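Protein SSD1 (Saccharomyces cerevisiae S288C, PDB 7AM1) binds mRNA untranslated regions and represses translation, as a pseudonuclease member of the RNase II family. Local coordinates at residues Q187-V192 with F753-R758; S523-L528 with G622-L627. All coordinates share one frame; numbering follows the deposited sequence.

Contact 1 (Q187-V192 with F753-R758)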
# COMPACT_ATOMS: atom_id res chain seq x y z
N GLN A 187 9.39 5.80 8.24
CA GLN A 187 8.68 6.58 7.23
C GLN A 187 7.60 5.78 6.50
O GLN A 187 6.98 6.30 5.57
CB GLN A 187 9.69 7.16 6.24
CG GLN A 187 10.57 8.23 6.91
CD GLN A 187 11.66 8.76 6.02
OE1 GLN A 187 12.11 8.09 5.09
NE2 GLN A 187 12.13 9.97 6.31
N SER A 188 7.33 4.55 6.93
CA SER A 188 6.22 3.77 6.40
C SER A 188 5.39 3.24 7.57
O SER A 188 5.84 3.20 8.72
CB SER A 188 6.70 2.62 5.52
OG SER A 188 7.46 1.69 6.27
N LEU A 189 4.16 2.83 7.26
CA LEU A 189 3.26 2.39 8.32
C LEU A 189 3.69 1.04 8.89
O LEU A 189 3.72 0.86 10.11
CB LEU A 189 1.83 2.33 7.78
CG LEU A 189 1.29 3.68 7.30
CD1 LEU A 189 0.00 3.48 6.52
CD2 LEU A 189 1.09 4.64 8.48
N LEU A 190 4.03 0.10 8.02
CA LEU A 190 4.50 -1.22 8.41
C LEU A 190 6.01 -1.31 8.14
O LEU A 190 6.64 -0.35 7.72
CB LEU A 190 3.74 -2.31 7.65
CG LEU A 190 2.20 -2.21 7.68
CD1 LEU A 190 1.57 -3.36 6.89
CD2 LEU A 190 1.65 -2.17 9.11
N LEU A 191 6.58 -2.49 8.40
CA LEU A 191 8.00 -2.74 8.18
C LEU A 191 8.20 -3.60 6.94
O LEU A 191 7.58 -4.66 6.82
CB LEU A 191 8.64 -3.44 9.38
CG LEU A 191 8.81 -2.66 10.68
CD1 LEU A 191 9.36 -3.58 11.75
CD2 LEU A 191 9.72 -1.46 10.47
N VAL A 192 9.10 -3.18 6.06
CA VAL A 192 9.40 -3.97 4.87
C VAL A 192 10.13 -5.23 5.31
O VAL A 192 10.86 -5.24 6.31
CB VAL A 192 10.24 -3.19 3.84
CG1 VAL A 192 9.87 -1.70 3.85
CG2 VAL A 192 11.74 -3.42 4.03
N PHE A 753 -3.55 1.88 15.55
CA PHE A 753 -2.93 2.83 14.64
C PHE A 753 -2.64 2.24 13.27
O PHE A 753 -2.38 3.00 12.33
CB PHE A 753 -1.63 3.37 15.25
CG PHE A 753 -1.83 4.26 16.44
CD1 PHE A 753 -2.23 3.74 17.66
CD2 PHE A 753 -1.63 5.63 16.34
CE1 PHE A 753 -2.42 4.56 18.76
CE2 PHE A 753 -1.82 6.45 17.44
CZ PHE A 753 -2.21 5.92 18.64
N GLY A 754 -2.69 0.92 13.12
CA GLY A 754 -2.31 0.29 11.87
C GLY A 754 -0.85 0.48 11.52
O GLY A 754 -0.53 0.75 10.36
N ILE A 755 0.04 0.35 12.50
CA ILE A 755 1.47 0.47 12.26
C ILE A 755 2.20 -0.70 12.89
O ILE A 755 1.72 -1.35 13.83
CB ILE A 755 2.05 1.81 12.80
CG1 ILE A 755 1.85 1.92 14.31
CG2 ILE A 755 1.45 2.98 12.05
CD1 ILE A 755 2.47 3.18 14.92
N GLU A 756 3.37 -0.97 12.33
CA GLU A 756 4.28 -2.01 12.80
C GLU A 756 5.67 -1.38 12.84
O GLU A 756 6.11 -0.80 11.84
CB GLU A 756 4.26 -3.23 11.87
CG GLU A 756 5.27 -4.31 12.23
CD GLU A 756 5.59 -5.23 11.06
OE1 GLU A 756 5.39 -4.84 9.89
OE2 GLU A 756 6.05 -6.37 11.33
N LYS A 757 6.33 -1.45 13.99
CA LYS A 757 7.61 -0.78 14.19
C LYS A 757 8.52 -1.66 15.03
O LYS A 757 8.09 -2.65 15.63
CB LYS A 757 7.42 0.60 14.84
CG LYS A 757 6.69 1.60 13.96
CD LYS A 757 7.61 2.16 12.89
CE LYS A 757 6.83 2.64 11.67
NZ LYS A 757 6.76 1.58 10.62
N ARG A 758 9.79 -1.27 15.10
CA ARG A 758 10.83 -2.09 15.70
C ARG A 758 11.46 -1.39 16.89
O ARG A 758 11.93 -0.25 16.78
CB ARG A 758 11.90 -2.43 14.66
CG ARG A 758 13.08 -3.21 15.20
CD ARG A 758 13.88 -3.83 14.07
NE ARG A 758 13.06 -4.76 13.31
CZ ARG A 758 13.32 -5.17 12.07
NH1 ARG A 758 14.39 -4.73 11.43
NH2 ARG A 758 12.50 -6.03 11.48
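L191 lies over the start of strand 755-760 with its side chain between E756 and R758, while E756 and K757 bond the loop 187-192 through their side-chain ends, E756 at L191 N and K757 at S188 O. E756 has CG anti to its backbone N (chi1 176°) and an extended chain beyond. E756 OE1 receives L191 N at 3.0 Å, from above the carboxylate plane and 42° out of it, while OE2 forms a salt bridge with K629. L191 CB rests against the same OE1, L191 CG lies 3.5 Å from E756 O, and L191 CD1 reaches the R758 guanidinium, 4.0 Å from R758 NH2, the two side chains crossing obliquely. R758 itself is anchored through NE to D747. At the other end of the contact L189 and I755 cross at about a right angle, with L189 CD2 4.0 Å from I755 CG2. L189 O takes the strand amide E756 N at 2.9 Å, and I755 CA adds a CA-H...O contact to that oxygen. K757 CB points away from the loop, but the chain bends at chi2 (-77°), which turns CD, and a second bend at chi4 sets NZ, so its end comes nearer. K757 NZ donates to S188 O at 2.7 Å, to E756 O of its own segment, and to E185 O near the end of helix 175-186; a bond to L189 O is weak. A methionine in place of K757 would probably leave the carbonyls of S188 and E185 without this donor and free the turn after the helix to shift. The chemistry thus joins this loop to an edge strand of the C-terminal OB-type sheet: a lysine gathers carbonyl oxygens where the helix ends, a position where its positive charge would probably be favourable, and a glutamate fixes the outgoing chain.

Contact 2 (S523-L528 with G622-L627); sequences SLLESL and GIEILL
E624 crosses from helix 617-629 to the first turn of helix 523-529, where its carboxylate meets backbone amides at L524 and L525. CB already points toward that helix, and CG, anti to the backbone N (chi1 -174°), continues an extended chain. E624 CG passes L524 CB at 4.2 Å, and E624 CD comes 3.9 Å from the same carbon, the two chains slanting past each other. At the tip the two oxygens differ. E624 OE2 accepts L524 N at 2.8 Å from above the carboxylate plane, with an N-H...O angle of 135°, and a weaker but straighter bond from L525 N at 3.4 Å. OE1 turns toward a water that accepts from S523 N at 2.8 Å, although the water's distance to OE1 is too short to be trusted. Apolar contacts flank the acid: L524 CD1 packs 3.6 Å from I625 CG1, and L525 CD1 approaches L627 CD2. F628 extends this apolar side against L524. The two helix segments run nearly parallel, their axes 9.6 Å apart at an angle of 23°. Both belong to the RNB domain, so a buried carboxylate here ties two of its helices together. Its negative charge faces the amide end of helix 523-529, whose dipole would probably help to stabilise the ionised form.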
# COMPACT_ATOMS: atom_id res chain seq x y z
N SER A 523 -8.08 -6.47 5.39
CA SER A 523 -7.92 -5.14 4.81
C SER A 523 -6.60 -5.01 4.06
O SER A 523 -6.54 -4.33 3.03
CB SER A 523 -8.00 -4.08 5.91
OG SER A 523 -7.84 -2.80 5.35
N LEU A 524 -5.54 -5.64 4.56
CA LEU A 524 -4.24 -5.50 3.91
C LEU A 524 -4.22 -6.26 2.59
O LEU A 524 -3.67 -5.77 1.59
CB LEU A 524 -3.13 -5.97 4.85
CG LEU A 524 -3.01 -5.20 6.18
CD1 LEU A 524 -1.87 -5.73 7.04
CD2 LEU A 524 -2.85 -3.70 5.98
N LEU A 525 -4.82 -7.45 2.54
CA LEU A 525 -4.85 -8.17 1.27
C LEU A 525 -5.65 -7.39 0.22
O LEU A 525 -5.26 -7.36 -0.95
CB LEU A 525 -5.43 -9.57 1.45
CG LEU A 525 -4.67 -10.52 2.39
CD1 LEU A 525 -5.04 -11.97 2.08
CD2 LEU A 525 -3.16 -10.32 2.34
N GLU A 526 -6.74 -6.73 0.62
CA GLU A 526 -7.46 -5.88 -0.32
C GLU A 526 -6.52 -4.85 -0.95
O GLU A 526 -6.58 -4.61 -2.16
CB GLU A 526 -8.64 -5.20 0.37
CG GLU A 526 -9.18 -3.93 -0.30
CD GLU A 526 -9.81 -4.16 -1.67
OE1 GLU A 526 -10.03 -5.34 -2.06
OE2 GLU A 526 -10.11 -3.16 -2.35
N SER A 527 -5.63 -4.26 -0.15
CA SER A 527 -4.76 -3.20 -0.65
C SER A 527 -3.71 -3.72 -1.61
O SER A 527 -3.07 -2.92 -2.30
CB SER A 527 -4.09 -2.44 0.52
OG SER A 527 -3.00 -3.16 1.07
N LEU A 528 -3.49 -5.04 -1.66
CA LEU A 528 -2.68 -5.60 -2.73
C LEU A 528 -3.35 -5.45 -4.09
O LEU A 528 -2.65 -5.45 -5.11
CB LEU A 528 -2.39 -7.08 -2.47
CG LEU A 528 -1.47 -7.40 -1.30
CD1 LEU A 528 -1.51 -8.90 -1.00
CD2 LEU A 528 -0.03 -6.94 -1.59
N GLY A 622 -1.96 -9.49 13.31
CA GLY A 622 -0.53 -9.68 13.22
C GLY A 622 -0.13 -10.68 12.16
O GLY A 622 0.81 -10.46 11.40
N ILE A 623 -0.86 -11.80 12.08
CA ILE A 623 -0.54 -12.80 11.08
C ILE A 623 -0.84 -12.28 9.68
O ILE A 623 -0.10 -12.56 8.72
CB ILE A 623 -1.29 -14.12 11.38
CG1 ILE A 623 -0.71 -14.71 12.68
CG2 ILE A 623 -1.19 -15.09 10.20
CD1 ILE A 623 -1.26 -16.07 13.06
N GLU A 624 -1.90 -11.48 9.53
CA GLU A 624 -2.16 -10.86 8.23
C GLU A 624 -1.01 -9.94 7.83
O GLU A 624 -0.59 -9.92 6.67
CB GLU A 624 -3.48 -10.09 8.24
CG GLU A 624 -3.85 -9.56 6.85
CD GLU A 624 -5.06 -8.64 6.86
OE1 GLU A 624 -5.66 -8.44 7.94
OE2 GLU A 624 -5.40 -8.11 5.78
N ILE A 625 -0.49 -9.16 8.79
CA ILE A 625 0.65 -8.30 8.48
C ILE A 625 1.81 -9.13 7.95
O ILE A 625 2.41 -8.81 6.92
CB ILE A 625 1.06 -7.48 9.72
CG1 ILE A 625 0.02 -6.39 10.02
CG2 ILE A 625 2.44 -6.84 9.51
CD1 ILE A 625 0.17 -5.73 11.40
N LEU A 626 2.12 -10.24 8.63
CA LEU A 626 3.20 -11.11 8.17
C LEU A 626 2.93 -11.65 6.77
O LEU A 626 3.84 -11.68 5.93
CB LEU A 626 3.38 -12.27 9.16
CG LEU A 626 3.80 -11.88 10.58
CD1 LEU A 626 3.91 -13.11 11.46
CD2 LEU A 626 5.10 -11.11 10.58
N LEU A 627 1.70 -12.08 6.50
CA LEU A 627 1.36 -12.58 5.18
C LEU A 627 1.49 -11.49 4.13
O LEU A 627 2.06 -11.70 3.06
CB LEU A 627 -0.06 -13.16 5.20
CG LEU A 627 -0.60 -13.67 3.86
CD1 LEU A 627 0.29 -14.76 3.31
CD2 LEU A 627 -2.02 -14.17 4.04
O HOH W 1 -7.65 -7.06 8.09

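The two contacts form one continuous buried region, their centres 13 Å apart. They touch directly: E756 OE1 of contact 1 lies 3.6 Å from I625 CG2 of contact 2, and L190 CD1 lies 4.2 Å from L524 CD1. K629, at the end of helix 617-629, extends the link by pairing with the E756 carboxylate. I539 is a second shared neighbour, touched by L189 and by L524. Helix 617-629 of the RNB domain therefore stands between helix 523-529 and the C-terminal strand 755-760, and the loop 187-192 closes over the junction. A pentaethylene glycol, probably from the crystallisation liquor, lies about 4 Å from the S188 side chain in contact 1.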